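Local coordinates for endo-arabinase (Bacteroides thetaiotaomicron, PDB 5C0P), which probably hydrolyses O-glycosidic bonds in arabinan, as a magnesium-binding member of glycoside hydrolase family 43, at residues 90-98 and 108-119. Sequence-based numbering, arbitrary orientation.
Sequences GRYYLFTTF and SILVSDSPKGPF
Arg91 reaches across to the partner strand with a chain bent at chi3 (71°), which sets its guanidinium flat over Val111 CG2. Its NE lies 2.8 Å from OD1 of Asp113, whose backbone O shares a water with Gly90 O; this is a salt bridge, though the hydrogen bond within it is weak, and the guanidinium and carboxylate planes stand 56° apart. The Tyr92 ring leans on the chain that leaves the second strand: Pro115 CD sits over its face, 4.0 Å from the centroid, while Ser112 O and Asp113 O come to its edge. The phenol OH is hydrogen-bonded to Asp34. With an alanine in its place, Pro115 would probably lose the ring it lies against and Asp34 its hydroxyl partner. Tyr92 N and O both pair with Ser112, the first of three hydrogen-bonded pairs, continued by Leu94 with Leu110 and Thr96 with Ser108, in the antiparallel hairpin of strands 91-100 and 103-112. These are the two middle strands of a four-stranded sheet, one blade of the five-bladed beta-propeller that family 43 enzymes share. Tyr93 projects from the other side of the sheet and takes Val111 CG2 over its ring, 3.5 Å from CE2, with Ile109 CG2 at the edge. Leu94 returns to the side of the sheet that carries Tyr92; its CB lies almost centrally over the Phe119 ring, 3.6 Å from the centroid, and Ser112 CB meets the opposite ring face. Phe95 lies alongside Ile109, whose CG1 is 3.8 Å from the ring centroid, near the normal; on the neighbouring strand 78-88 Asp84, a magnesium ligand, is bonded to Phe95 through the backbone. Phe98 brings CE2 within 3.5 Å of Ser108 OG and presents its ring edge to Leu110 CD1.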
ATOM      1  N   GLY A  90     -17.160   0.505 -10.237  1.00 17.95           N
ATOM      2  CA  GLY A  90     -18.090   1.595 -10.018  1.00 17.71           C
ATOM      3  C   GLY A  90     -18.174   2.106  -8.596  1.00 19.52           C
ATOM      4  O   GLY A  90     -18.855   3.100  -8.335  1.00 21.57           O
ATOM      5  N   ARG A  91     -17.495   1.432  -7.672  1.00 14.15           N
ATOM      6  CA  ARG A  91     -17.444   1.907  -6.291  1.00 12.49           C
ATOM      7  C   ARG A  91     -16.000   2.087  -5.835  1.00 14.78           C
ATOM      8  O   ARG A  91     -15.055   1.809  -6.583  1.00 12.55           O
ATOM      9  CB  ARG A  91     -18.207   0.960  -5.350  1.00 14.00           C
ATOM     10  CG  ARG A  91     -19.663   0.750  -5.750  1.00 19.62           C
ATOM     11  CD  ARG A  91     -20.456   0.076  -4.640  1.00 19.88           C
ATOM     12  NE  ARG A  91     -20.661   1.001  -3.525  1.00 34.76           N
ATOM     13  CZ  ARG A  91     -21.180   0.668  -2.346  1.00 36.94           C
ATOM     14  NH1 ARG A  91     -21.544  -0.586  -2.105  1.00 31.45           N
ATOM     15  NH2 ARG A  91     -21.318   1.593  -1.400  1.00 30.54           N
ATOM     16  N   TYR A  92     -15.825   2.566  -4.607  1.00 11.26           N
ATOM     17  CA  TYR A  92     -14.491   2.861  -4.100  1.00 11.79           C
ATOM     18  C   TYR A  92     -14.240   2.072  -2.840  1.00 10.33           C
ATOM     19  O   TYR A  92     -15.113   1.984  -1.982  1.00 11.36           O
ATOM     20  CB  TYR A  92     -14.339   4.369  -3.859  1.00 11.87           C
ATOM     21  CG  TYR A  92     -14.534   5.114  -5.152  1.00 12.14           C
ATOM     22  CD1 TYR A  92     -15.805   5.457  -5.594  1.00 11.58           C
ATOM     23  CD2 TYR A  92     -13.446   5.422  -5.958  1.00 10.62           C
ATOM     24  CE1 TYR A  92     -15.988   6.105  -6.796  1.00 10.52           C
ATOM     25  CE2 TYR A  92     -13.620   6.075  -7.162  1.00 12.44           C
ATOM     26  CZ  TYR A  92     -14.893   6.405  -7.575  1.00 11.41           C
ATOM     27  OH  TYR A  92     -15.068   7.048  -8.773  1.00 15.56           O
ATOM     28  N   TYR A  93     -13.045   1.498  -2.741  1.00  9.88           N
ATOM     29  CA  TYR A  93     -12.714   0.584  -1.647  1.00 10.40           C
ATOM     30  C   TYR A  93     -11.457   1.030  -0.927  1.00 10.55           C
ATOM     31  O   TYR A  93     -10.388   1.178  -1.524  1.00 10.59           O
ATOM     32  CB  TYR A  93     -12.552  -0.849  -2.157  1.00  9.09           C
ATOM     33  CG  TYR A  93     -13.835  -1.412  -2.714  1.00  9.76           C
ATOM     34  CD1 TYR A  93     -14.238  -1.115  -4.017  1.00 11.52           C
ATOM     35  CD2 TYR A  93     -14.660  -2.224  -1.945  1.00 10.13           C
ATOM     36  CE1 TYR A  93     -15.424  -1.623  -4.536  1.00 11.06           C
ATOM     37  CE2 TYR A  93     -15.838  -2.726  -2.451  1.00 12.65           C
ATOM     38  CZ  TYR A  93     -16.215  -2.424  -3.749  1.00 12.28           C
ATOM     39  OH  TYR A  93     -17.388  -2.920  -4.272  1.00 13.02           O
ATOM     40  N   LEU A  94     -11.609   1.240   0.370  1.00  9.26           N
ATOM     41  CA  LEU A  94     -10.529   1.639   1.259  1.00  8.18           C
ATOM     42  C   LEU A  94      -9.959   0.391   1.932  1.00  9.90           C
ATOM     43  O   LEU A  94     -10.700  -0.387   2.549  1.00 10.28           O
ATOM     44  CB  LEU A  94     -11.095   2.591   2.325  1.00 11.15           C
ATOM     45  CG  LEU A  94     -10.236   2.962   3.532  1.00  9.19           C
ATOM     46  CD1 LEU A  94      -9.078   3.828   3.063  1.00  9.78           C
ATOM     47  CD2 LEU A  94     -11.063   3.703   4.573  1.00 11.40           C
ATOM     48  N   PHE A  95      -8.654   0.188   1.782  1.00  9.80           N
ATOM     49  CA  PHE A  95      -7.931  -0.904   2.429  1.00  8.71           C
ATOM     50  C   PHE A  95      -7.046  -0.264   3.510  1.00  9.91           C
ATOM     51  O   PHE A  95      -6.101   0.470   3.190  1.00 10.58           O
ATOM     52  CB  PHE A  95      -7.013  -1.608   1.416  1.00  8.87           C
ATOM     53  CG  PHE A  95      -7.718  -2.546   0.463  1.00  9.84           C
ATOM     54  CD1 PHE A  95      -8.777  -2.116  -0.334  1.00 11.78           C
ATOM     55  CD2 PHE A  95      -7.269  -3.854   0.316  1.00 11.21           C
ATOM     56  CE1 PHE A  95      -9.406  -3.003  -1.221  1.00 11.33           C
ATOM     57  CE2 PHE A  95      -7.872  -4.732  -0.576  1.00  8.98           C
ATOM     58  CZ  PHE A  95      -8.951  -4.312  -1.342  1.00  9.16           C
ATOM     59  N   THR A  96      -7.345  -0.526   4.781  1.00  8.58           N
ATOM     60  CA  THR A  96      -6.614   0.088   5.893  1.00 10.06           C
ATOM     61  C   THR A  96      -6.336  -0.962   6.962  1.00  9.71           C
ATOM     62  O   THR A  96      -7.089  -1.932   7.100  1.00  9.81           O
ATOM     63  CB  THR A  96      -7.411   1.280   6.499  1.00 11.88           C
ATOM     64  OG1 THR A  96      -7.617   2.264   5.476  1.00 12.29           O
ATOM     65  CG2 THR A  96      -6.662   1.946   7.653  1.00 11.40           C
ATOM     66  N   THR A  97      -5.249  -0.779   7.703  1.00  8.51           N
ATOM     67  CA  THR A  97      -4.842  -1.761   8.697  1.00  9.69           C
ATOM     68  C   THR A  97      -5.234  -1.317  10.107  1.00  9.27           C
ATOM     69  O   THR A  97      -5.024  -0.168  10.506  1.00 11.24           O
ATOM     70  CB  THR A  97      -3.332  -2.038   8.581  1.00 10.48           C
ATOM     71  OG1 THR A  97      -3.069  -2.640   7.299  1.00 10.59           O
ATOM     72  CG2 THR A  97      -2.860  -2.962   9.687  1.00 11.61           C
ATOM     73  N   PHE A  98      -5.823  -2.245  10.864  1.00  9.42           N
ATOM     74  CA  PHE A  98      -6.327  -1.952  12.196  1.00 11.44           C
ATOM     75  C   PHE A  98      -5.940  -3.074  13.142  1.00 13.24           C
ATOM     76  O   PHE A  98      -5.522  -4.141  12.707  1.00 11.55           O
ATOM     77  CB  PHE A  98      -7.866  -1.877  12.197  1.00 10.29           C
ATOM     78  CG  PHE A  98      -8.449  -0.904  11.203  1.00  9.48           C
ATOM     79  CD1 PHE A  98      -8.640   0.436  11.538  1.00 10.30           C
ATOM     80  CD2 PHE A  98      -8.859  -1.345   9.949  1.00  9.59           C
ATOM     81  CE1 PHE A  98      -9.201   1.330  10.615  1.00  9.97           C
ATOM     82  CE2 PHE A  98      -9.425  -0.464   9.021  1.00  8.56           C
ATOM     83  CZ  PHE A  98      -9.598   0.878   9.360  1.00  8.42           C
ATOM     84  N   SER A 108      -8.495  -4.439   6.662  1.00  8.53           N
ATOM     85  CA  SER A 108      -9.885  -4.663   6.281  1.00  9.92           C
ATOM     86  C   SER A 108     -10.309  -3.730   5.162  1.00 10.59           C
ATOM     87  O   SER A 108      -9.601  -2.761   4.829  1.00  9.67           O
ATOM     88  CB  SER A 108     -10.851  -4.633   7.474  1.00 19.62           C
ATOM     89  OG  SER A 108     -11.121  -3.323   7.872  1.00 20.24           O
ATOM     90  N   ILE A 109     -11.442  -4.061   4.553  1.00 11.00           N
ATOM     91  CA  ILE A 109     -11.911  -3.381   3.357  1.00 10.19           C
ATOM     92  C   ILE A 109     -13.214  -2.649   3.653  1.00  9.85           C
ATOM     93  O   ILE A 109     -14.135  -3.201   4.274  1.00 11.92           O
ATOM     94  CB  ILE A 109     -12.105  -4.379   2.206  1.00 10.00           C
ATOM     95  CG1 ILE A 109     -10.771  -5.070   1.890  1.00  8.86           C
ATOM     96  CG2 ILE A 109     -12.682  -3.675   0.966  1.00 12.46           C
ATOM     97  CD1 ILE A 109     -10.877  -6.237   0.887  1.00  9.84           C
ATOM     98  N   LEU A 110     -13.267  -1.386   3.233  1.00 10.00           N
ATOM     99  CA  LEU A 110     -14.438  -0.544   3.447  1.00  9.13           C
ATOM    100  C   LEU A 110     -14.847   0.016   2.098  1.00  9.45           C
ATOM    101  O   LEU A 110     -14.025   0.087   1.182  1.00 11.06           O
ATOM    102  CB  LEU A 110     -14.113   0.585   4.428  1.00 12.01           C
ATOM    103  CG  LEU A 110     -13.609   0.085   5.789  1.00 11.61           C
ATOM    104  CD1 LEU A 110     -12.071   0.022   5.851  1.00 11.74           C
ATOM    105  CD2 LEU A 110     -14.162   0.936   6.890  1.00 12.02           C
ATOM    106  N   VAL A 111     -16.105   0.417   1.968  1.00 10.41           N
ATOM    107  CA  VAL A 111     -16.632   0.773   0.649  1.00 11.33           C
ATOM    108  C   VAL A 111     -17.402   2.095   0.676  1.00 11.15           C
ATOM    109  O   VAL A 111     -18.024   2.443   1.682  1.00 12.67           O
ATOM    110  CB  VAL A 111     -17.524  -0.372   0.087  1.00 10.29           C
ATOM    111  CG1 VAL A 111     -18.767  -0.595   0.964  1.00 13.38           C
ATOM    112  CG2 VAL A 111     -17.903  -0.122  -1.390  1.00 14.06           C
ATOM    113  N   SER A 112     -17.351   2.822  -0.440  1.00 11.21           N
ATOM    114  CA  SER A 112     -18.104   4.066  -0.598  1.00 10.67           C
ATOM    115  C   SER A 112     -18.537   4.212  -2.043  1.00 12.55           C
ATOM    116  O   SER A 112     -17.931   3.614  -2.940  1.00 14.77           O
ATOM    117  CB  SER A 112     -17.235   5.271  -0.216  1.00 11.45           C
ATOM    118  OG  SER A 112     -17.966   6.484  -0.348  1.00 13.03           O
ATOM    119  N   ASP A 113     -19.572   5.019  -2.269  1.00 12.80           N
ATOM    120  CA  ASP A 113     -19.986   5.352  -3.626  1.00 13.14           C
ATOM    121  C   ASP A 113     -19.111   6.478  -4.184  1.00 16.77           C
ATOM    122  O   ASP A 113     -19.153   6.769  -5.380  1.00 15.28           O
ATOM    123  CB  ASP A 113     -21.452   5.793  -3.645  1.00 17.96           C
ATOM    124  CG  ASP A 113     -22.418   4.650  -3.393  1.00 24.91           C
ATOM    125  OD1 ASP A 113     -22.008   3.479  -3.505  1.00 22.78           O
ATOM    126  OD2 ASP A 113     -23.599   4.933  -3.101  1.00 31.33           O
ATOM    127  N   SER A 114     -18.331   7.110  -3.310  1.00 14.85           N
ATOM    128  CA  SER A 114     -17.570   8.312  -3.662  1.00 11.49           C
ATOM    129  C   SER A 114     -16.083   8.122  -3.426  1.00 10.83           C
ATOM    130  O   SER A 114     -15.689   7.446  -2.480  1.00 11.91           O
ATOM    131  CB  SER A 114     -18.042   9.488  -2.807  1.00 14.10           C
ATOM    132  OG  SER A 114     -17.133  10.580  -2.879  1.00 16.41           O
ATOM    133  N   PRO A 115     -15.241   8.745  -4.276  1.00 11.97           N
ATOM    134  CA  PRO A 115     -13.791   8.637  -4.100  1.00 13.20           C
ATOM    135  C   PRO A 115     -13.296   9.341  -2.836  1.00 12.88           C
ATOM    136  O   PRO A 115     -12.158   9.097  -2.424  1.00 15.58           O
ATOM    137  CB  PRO A 115     -13.238   9.354  -5.338  1.00 13.67           C
ATOM    138  CG  PRO A 115     -14.321  10.310  -5.729  1.00 13.13           C
ATOM    139  CD  PRO A 115     -15.599   9.560  -5.452  1.00 12.91           C
ATOM    140  N   LYS A 116     -14.119  10.201  -2.236  1.00 12.83           N
ATOM    141  CA  LYS A 116     -13.726  10.829  -0.973  1.00 13.43           C
ATOM    142  C   LYS A 116     -14.482  10.288   0.241  1.00 14.48           C
ATOM    143  O   LYS A 116     -14.455  10.897   1.313  1.00 15.86           O
ATOM    144  CB  LYS A 116     -13.852  12.351  -1.042  1.00 16.82           C
ATOM    145  CG  LYS A 116     -15.256  12.872  -1.314  1.00 14.96           C
ATOM    146  CD  LYS A 116     -15.264  14.401  -1.313  1.00 19.13           C
ATOM    147  CE  LYS A 116     -16.678  14.938  -1.265  1.00 31.09           C
ATOM    148  NZ  LYS A 116     -17.392  14.370  -0.092  1.00 45.01           N
ATOM    149  N   GLY A 117     -15.134   9.140   0.086  1.00 14.25           N
ATOM    150  CA  GLY A 117     -15.904   8.580   1.185  1.00 12.24           C
ATOM    151  C   GLY A 117     -17.236   9.287   1.353  1.00 13.41           C
ATOM    152  O   GLY A 117     -17.617  10.111   0.518  1.00 17.94           O
ATOM    153  N   PRO A 118     -17.947   9.025   2.462  1.00 15.51           N
ATOM    154  CA  PRO A 118     -17.537   8.229   3.626  1.00 14.82           C
ATOM    155  C   PRO A 118     -17.560   6.738   3.336  1.00 15.76           C
ATOM    156  O   PRO A 118     -18.403   6.259   2.567  1.00 15.55           O
ATOM    157  CB  PRO A 118     -18.604   8.571   4.672  1.00 16.07           C
ATOM    158  CG  PRO A 118     -19.819   8.914   3.862  1.00 19.74           C
ATOM    159  CD  PRO A 118     -19.309   9.566   2.611  1.00 16.44           C
ATOM    160  N   PHE A 119     -16.615   6.023   3.932  1.00 10.64           N
ATOM    161  CA  PHE A 119     -16.522   4.573   3.787  1.00 11.88           C
ATOM    162  C   PHE A 119     -17.225   3.862   4.938  1.00 12.84           C
ATOM    163  O   PHE A 119     -17.203   4.330   6.075  1.00 14.17           O
ATOM    164  CB  PHE A 119     -15.058   4.142   3.752  1.00 12.84           C
ATOM    165  CG  PHE A 119     -14.334   4.579   2.521  1.00 11.36           C
ATOM    166  CD1 PHE A 119     -14.410   3.823   1.360  1.00 10.80           C
ATOM    167  CD2 PHE A 119     -13.586   5.748   2.520  1.00 15.53           C
ATOM    168  CE1 PHE A 119     -13.758   4.227   0.212  1.00 10.99           C
ATOM    169  CE2 PHE A 119     -12.922   6.157   1.373  1.00 16.66           C
ATOM    170  CZ  PHE A 119     -13.013   5.392   0.223  1.00 12.78           C
TER
HETATM  171  O   HOH W   1     -20.312   5.011  -7.071  1.00 30.20           O